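Long-range contact in probable 2-hydroxyhepta-2,4-diene-1,7-dioate isomerase (Thermus thermophilus, PDB 2DFU), which probably isomerises 2-hydroxyhepta-2,4-diene-1,7-dioate, as a metal-binding member of the fumarylacetoacetate hydrolase family: residues L72-N84 with I203-M217. Sequence-based numbering, arbitrary orientation.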
loop_
_atom_site.group_PDB
_atom_site.type_symbol
_atom_site.label_atom_id
_atom_site.label_comp_id
_atom_site.label_asym_id
_atom_site.label_seq_id
_atom_site.Cartn_x
_atom_site.Cartn_y
_atom_site.Cartn_z
ATOM N N LEU A 72 16.748 -21.785 5.032
ATOM C CA LEU A 72 15.312 -21.558 5.188
ATOM C C LEU A 72 15.046 -20.522 6.274
ATOM O O LEU A 72 15.559 -20.637 7.386
ATOM C CB LEU A 72 14.595 -22.865 5.554
ATOM C CG LEU A 72 14.612 -24.020 4.546
ATOM C CD1 LEU A 72 13.873 -25.217 5.129
ATOM C CD2 LEU A 72 13.968 -23.577 3.245
ATOM N N PRO A 73 14.229 -19.499 5.966
ATOM C CA PRO A 73 13.907 -18.445 6.933
ATOM C C PRO A 73 13.154 -18.940 8.168
ATOM O O PRO A 73 12.440 -19.942 8.117
ATOM C CB PRO A 73 13.088 -17.456 6.102
ATOM C CG PRO A 73 12.402 -18.344 5.116
ATOM C CD PRO A 73 13.516 -19.274 4.695
ATOM N N LYS A 74 13.335 -18.223 9.275
ATOM C CA LYS A 74 12.689 -18.546 10.545
ATOM C C LYS A 74 11.307 -17.900 10.602
ATOM O O LYS A 74 10.376 -18.443 11.196
ATOM C CB LYS A 74 13.543 -18.030 11.707
ATOM C CG LYS A 74 13.925 -16.555 11.577
ATOM C CD LYS A 74 14.570 -16.003 12.847
ATOM C CE LYS A 74 13.547 -15.739 13.952
ATOM N NZ LYS A 74 12.867 -16.973 14.449
ATOM N N GLU A 75 11.195 -16.723 9.993
ATOM C CA GLU A 75 9.936 -15.987 9.940
ATOM C C GLU A 75 9.655 -15.663 8.480
ATOM O O GLU A 75 10.575 -15.586 7.662
ATOM C CB GLU A 75 10.025 -14.672 10.721
ATOM C CG GLU A 75 10.394 -14.809 12.185
ATOM C CD GLU A 75 10.273 -13.494 12.941
ATOM O OE1 GLU A 75 10.778 -12.468 12.439
ATOM O OE2 GLU A 75 9.677 -13.489 14.040
ATOM N N PRO A 76 8.376 -15.472 8.128
ATOM C CA PRO A 76 8.041 -15.152 6.738
ATOM C C PRO A 76 8.656 -13.810 6.336
ATOM O O PRO A 76 8.503 -12.822 7.047
ATOM C CB PRO A 76 6.515 -15.087 6.754
ATOM C CG PRO A 76 6.135 -15.988 7.897
ATOM C CD PRO A 76 7.158 -15.639 8.941
ATOM N N GLY A 77 9.378 -13.782 5.220
ATOM C CA GLY A 77 9.953 -12.534 4.749
ATOM C C GLY A 77 8.807 -11.835 4.042
ATOM O O GLY A 77 8.068 -12.485 3.300
ATOM N N LEU A 78 8.640 -10.533 4.256
ATOM C CA LEU A 78 7.528 -9.817 3.634
ATOM C C LEU A 78 7.910 -8.578 2.838
ATOM O O LEU A 78 8.951 -7.965 3.073
ATOM C CB LEU A 78 6.530 -9.385 4.708
ATOM C CG LEU A 78 5.968 -10.423 5.683
ATOM C CD1 LEU A 78 5.239 -9.698 6.805
ATOM C CD2 LEU A 78 5.029 -11.380 4.967
ATOM N N PHE A 79 7.055 -8.219 1.885
ATOM C CA PHE A 79 7.242 -7.010 1.098
ATOM C C PHE A 79 5.875 -6.540 0.620
ATOM O O PHE A 79 4.925 -7.327 0.551
ATOM C CB PHE A 79 8.212 -7.213 -0.081
ATOM C CG PHE A 79 7.762 -8.219 -1.099
ATOM C CD1 PHE A 79 8.080 -9.565 -0.956
ATOM C CD2 PHE A 79 7.066 -7.812 -2.233
ATOM C CE1 PHE A 79 7.715 -10.494 -1.935
ATOM C CE2 PHE A 79 6.696 -8.731 -3.216
ATOM C CZ PHE A 79 7.022 -10.072 -3.069
ATOM N N LEU A 80 5.771 -5.253 0.309
ATOM C CA LEU A 80 4.504 -4.670 -0.126
ATOM C C LEU A 80 4.434 -4.329 -1.605
ATOM O O LEU A 80 5.448 -4.141 -2.273
ATOM C CB LEU A 80 4.221 -3.388 0.665
ATOM C CG LEU A 80 4.201 -3.480 2.190
ATOM C CD1 LEU A 80 4.261 -2.071 2.776
ATOM C CD2 LEU A 80 2.943 -4.213 2.663
ATOM N N LYS A 81 3.207 -4.253 -2.099
ATOM C CA LYS A 81 2.927 -3.866 -3.471
ATOM C C LYS A 81 1.781 -2.872 -3.332
ATOM O O LYS A 81 0.902 -3.046 -2.486
ATOM C CB LYS A 81 2.489 -5.068 -4.317
ATOM C CG LYS A 81 3.633 -5.972 -4.761
ATOM C CD LYS A 81 3.121 -7.306 -5.299
ATOM C CE LYS A 81 3.176 -7.412 -6.814
ATOM N NZ LYS A 81 4.529 -7.737 -7.345
ATOM N N GLY A 82 1.805 -1.809 -4.121
ATOM C CA GLY A 82 0.724 -0.847 -4.044
ATOM C C GLY A 82 -0.396 -1.309 -4.954
ATOM O O GLY A 82 -0.164 -2.144 -5.822
ATOM N N PRO A 83 -1.627 -0.810 -4.769
ATOM C CA PRO A 83 -2.758 -1.203 -5.616
ATOM C C PRO A 83 -2.507 -0.910 -7.099
ATOM O O PRO A 83 -3.133 -1.511 -7.968
ATOM C CB PRO A 83 -3.910 -0.378 -5.050
ATOM C CG PRO A 83 -3.563 -0.306 -3.585
ATOM C CD PRO A 83 -2.086 0.005 -3.627
ATOM N N ASN A 84 -1.590 0.012 -7.387
ATOM C CA ASN A 84 -1.272 0.357 -8.773
ATOM C C ASN A 84 -0.711 -0.848 -9.540
ATOM O O ASN A 84 -0.745 -0.876 -10.770
ATOM C CB ASN A 84 -0.247 1.487 -8.815
ATOM C CG ASN A 84 1.082 1.091 -8.184
ATOM O OD1 ASN A 84 1.172 0.901 -6.969
ATOM N ND2 ASN A 84 2.113 0.950 -9.009
ATOM N N ILE A 203 6.636 -23.527 3.449
ATOM C CA ILE A 203 7.423 -23.417 4.668
ATOM C C ILE A 203 6.498 -22.849 5.735
ATOM O O ILE A 203 6.465 -23.325 6.875
ATOM C CB ILE A 203 8.619 -22.482 4.454
ATOM C CG1 ILE A 203 9.536 -23.077 3.379
ATOM C CG2 ILE A 203 9.351 -22.254 5.770
ATOM C CD1 ILE A 203 10.701 -22.196 2.990
ATOM N N PHE A 204 5.736 -21.830 5.347
ATOM C CA PHE A 204 4.776 -21.193 6.241
ATOM C C PHE A 204 3.406 -21.377 5.615
ATOM O O PHE A 204 3.205 -21.058 4.439
ATOM C CB PHE A 204 5.070 -19.700 6.373
ATOM C CG PHE A 204 6.456 -19.401 6.846
ATOM C CD1 PHE A 204 6.827 -19.672 8.157
ATOM C CD2 PHE A 204 7.403 -18.878 5.970
ATOM C CE1 PHE A 204 8.122 -19.429 8.591
ATOM C CE2 PHE A 204 8.708 -18.630 6.393
ATOM C CZ PHE A 204 9.069 -18.907 7.707
ATOM N N SER A 205 2.468 -21.905 6.389
ATOM C CA SER A 205 1.121 -22.107 5.886
ATOM C C SER A 205 0.430 -20.751 5.723
ATOM O O SER A 205 0.887 -19.729 6.249
ATOM C CB SER A 205 0.315 -22.967 6.861
ATOM O OG SER A 205 -0.047 -22.217 8.014
ATOM N N VAL A 206 -0.678 -20.746 4.997
ATOM C CA VAL A 206 -1.438 -19.522 4.795
ATOM C C VAL A 206 -1.891 -18.986 6.150
ATOM O O VAL A 206 -1.797 -17.790 6.420
ATOM C CB VAL A 206 -2.671 -19.784 3.905
ATOM C CG1 VAL A 206 -3.567 -18.549 3.864
ATOM C CG2 VAL A 206 -2.211 -20.171 2.507
ATOM N N ALA A 207 -2.373 -19.882 7.005
ATOM C CA ALA A 207 -2.837 -19.492 8.330
ATOM C C ALA A 207 -1.722 -18.846 9.149
ATOM O O ALA A 207 -1.957 -17.878 9.871
ATOM C CB ALA A 207 -3.394 -20.705 9.059
ATOM N N GLU A 208 -0.508 -19.376 9.027
ATOM C CA GLU A 208 0.638 -18.842 9.760
ATOM C C GLU A 208 1.064 -17.481 9.212
ATOM O O GLU A 208 1.467 -16.593 9.965
ATOM C CB GLU A 208 1.816 -19.819 9.687
ATOM C CG GLU A 208 1.512 -21.187 10.286
ATOM C CD GLU A 208 2.686 -22.149 10.212
ATOM O OE1 GLU A 208 3.269 -22.317 9.119
ATOM O OE2 GLU A 208 3.019 -22.751 11.253
ATOM N N ILE A 209 0.980 -17.325 7.896
ATOM C CA ILE A 209 1.348 -16.072 7.256
ATOM C C ILE A 209 0.416 -14.946 7.698
ATOM O O ILE A 209 0.873 -13.884 8.115
ATOM C CB ILE A 209 1.300 -16.208 5.723
ATOM C CG1 ILE A 209 2.436 -17.127 5.269
ATOM C CG2 ILE A 209 1.385 -14.829 5.060
ATOM C CD1 ILE A 209 2.413 -17.460 3.795
ATOM N N LEU A 210 -0.890 -15.186 7.614
ATOM C CA LEU A 210 -1.869 -14.181 8.010
ATOM C C LEU A 210 -1.706 -13.834 9.481
ATOM O O LEU A 210 -1.762 -12.662 9.861
ATOM C CB LEU A 210 -3.290 -14.689 7.769
ATOM C CG LEU A 210 -3.686 -14.991 6.322
ATOM C CD1 LEU A 210 -5.080 -15.588 6.306
ATOM C CD2 LEU A 210 -3.628 -13.720 5.478
ATOM N N SER A 211 -1.511 -14.862 10.305
ATOM C CA SER A 211 -1.335 -14.683 11.742
ATOM C C SER A 211 -0.106 -13.821 12.021
ATOM O O SER A 211 -0.168 -12.863 12.792
ATOM C CB SER A 211 -1.165 -16.044 12.428
ATOM O OG SER A 211 -0.883 -15.891 13.807
ATOM N N TYR A 212 1.008 -14.180 11.392
ATOM C CA TYR A 212 2.254 -13.450 11.561
ATOM C C TYR A 212 2.062 -11.976 11.224
ATOM O O TYR A 212 2.382 -11.096 12.024
ATOM C CB TYR A 212 3.345 -14.045 10.671
ATOM C CG TYR A 212 4.649 -13.285 10.752
ATOM C CD1 TYR A 212 5.426 -13.312 11.912
ATOM C CD2 TYR A 212 5.085 -12.502 9.684
ATOM C CE1 TYR A 212 6.605 -12.571 12.003
ATOM C CE2 TYR A 212 6.254 -11.763 9.764
ATOM C CZ TYR A 212 7.011 -11.801 10.924
ATOM O OH TYR A 212 8.172 -11.064 10.995
ATOM N N ILE A 213 1.531 -11.709 10.037
ATOM C CA ILE A 213 1.295 -10.339 9.608
ATOM C C ILE A 213 0.455 -9.577 10.626
ATOM O O ILE A 213 0.777 -8.445 10.971
ATOM C CB ILE A 213 0.572 -10.298 8.234
ATOM C CG1 ILE A 213 1.487 -10.869 7.146
ATOM C CG2 ILE A 213 0.174 -8.870 7.888
ATOM C CD1 ILE A 213 0.770 -11.146 5.837
ATOM N N SER A 214 -0.610 -10.209 11.117
ATOM C CA SER A 214 -1.520 -9.566 12.065
ATOM C C SER A 214 -0.920 -9.184 13.411
ATOM O O SER A 214 -1.541 -8.443 14.171
ATOM C CB SER A 214 -2.753 -10.446 12.307
ATOM O OG SER A 214 -2.427 -11.580 13.093
ATOM N N THR A 215 0.272 -9.681 13.719
ATOM C CA THR A 215 0.889 -9.354 14.996
ATOM C C THR A 215 1.423 -7.919 15.026
ATOM O O THR A 215 1.710 -7.385 16.096
ATOM C CB THR A 215 2.060 -10.314 15.343
ATOM O OG1 THR A 215 3.139 -10.124 14.421
ATOM C CG2 THR A 215 1.606 -11.753 15.295
ATOM N N PHE A 216 1.554 -7.291 13.861
ATOM C CA PHE A 216 2.069 -5.926 13.817
ATOM C C PHE A 216 1.358 -5.060 12.778
ATOM O O PHE A 216 1.415 -3.833 12.838
ATOM C CB PHE A 216 3.572 -5.956 13.519
ATOM C CG PHE A 216 3.908 -6.409 12.120
ATOM C CD1 PHE A 216 4.012 -5.484 11.079
ATOM C CD2 PHE A 216 4.111 -7.756 11.840
ATOM C CE1 PHE A 216 4.313 -5.896 9.775
ATOM C CE2 PHE A 216 4.413 -8.183 10.540
ATOM C CZ PHE A 216 4.514 -7.247 9.505
ATOM N N MET A 217 0.686 -5.710 11.831
ATOM C CA MET A 217 -0.015 -5.006 10.763
ATOM C C MET A 217 -1.452 -5.490 10.633
ATOM O O MET A 217 -1.696 -6.665 10.360
ATOM C CB MET A 217 0.740 -5.219 9.440
ATOM C CG MET A 217 -0.022 -4.842 8.176
ATOM S SD MET A 217 0.968 -5.131 6.677
ATOM C CE MET A 217 1.932 -3.608 6.612
HETATM O O HOH W 1 9.132 -10.319 8.342
#
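Pro76 lies between the rings of Phe204 and Tyr212 and makes a CH-pi contact over a face of each. It joins the loop before strand 78-81 to helix 206-214 and the loop that leads into it, in the FAA hydrolase domain. Pro76 CG lies over the face of Phe204, 3.6 Å from the ring centroid and 12° off the normal. Ile203 CG2 covers the opposite face of that ring. Pro76 CD lies over one face of Tyr212, 3.9 Å from its centroid. The Tyr212 ring reaches the proline because CG is anti to the backbone N (chi1 177°). Leu78 continues the tight part. Its CD1 meets the edge of Tyr212 at CE2 (3.7 Å), the edge of Phe216 at CZ, and Ile213 CG1. Beyond it, Leu80 CD2 touches Met217 CE at 4.1 Å.

The other end is looser. Leu72, which is exposed, and Pro73 are poorly ordered and touch Ile203 and Phe204 with few atoms. Leu72 CD2 meets Ile203 CD1 at 3.6 Å. Beside Tyr212, the partly exposed Glu75 crosses the ring at about a right angle; its OE1 also makes a long, weak ion pair with Arg160 of the second subunit. An alanine in place of Tyr212 lacks the ring and the hydroxyl, which would probably open a gap beside Pro76 CD and Leu78 CD1 and leave the bridging water without one of its partners. That water donates to Pro76 O at 2.9 Å and is also hydrogen-bonded to Tyr212 OH at 2.9 Å.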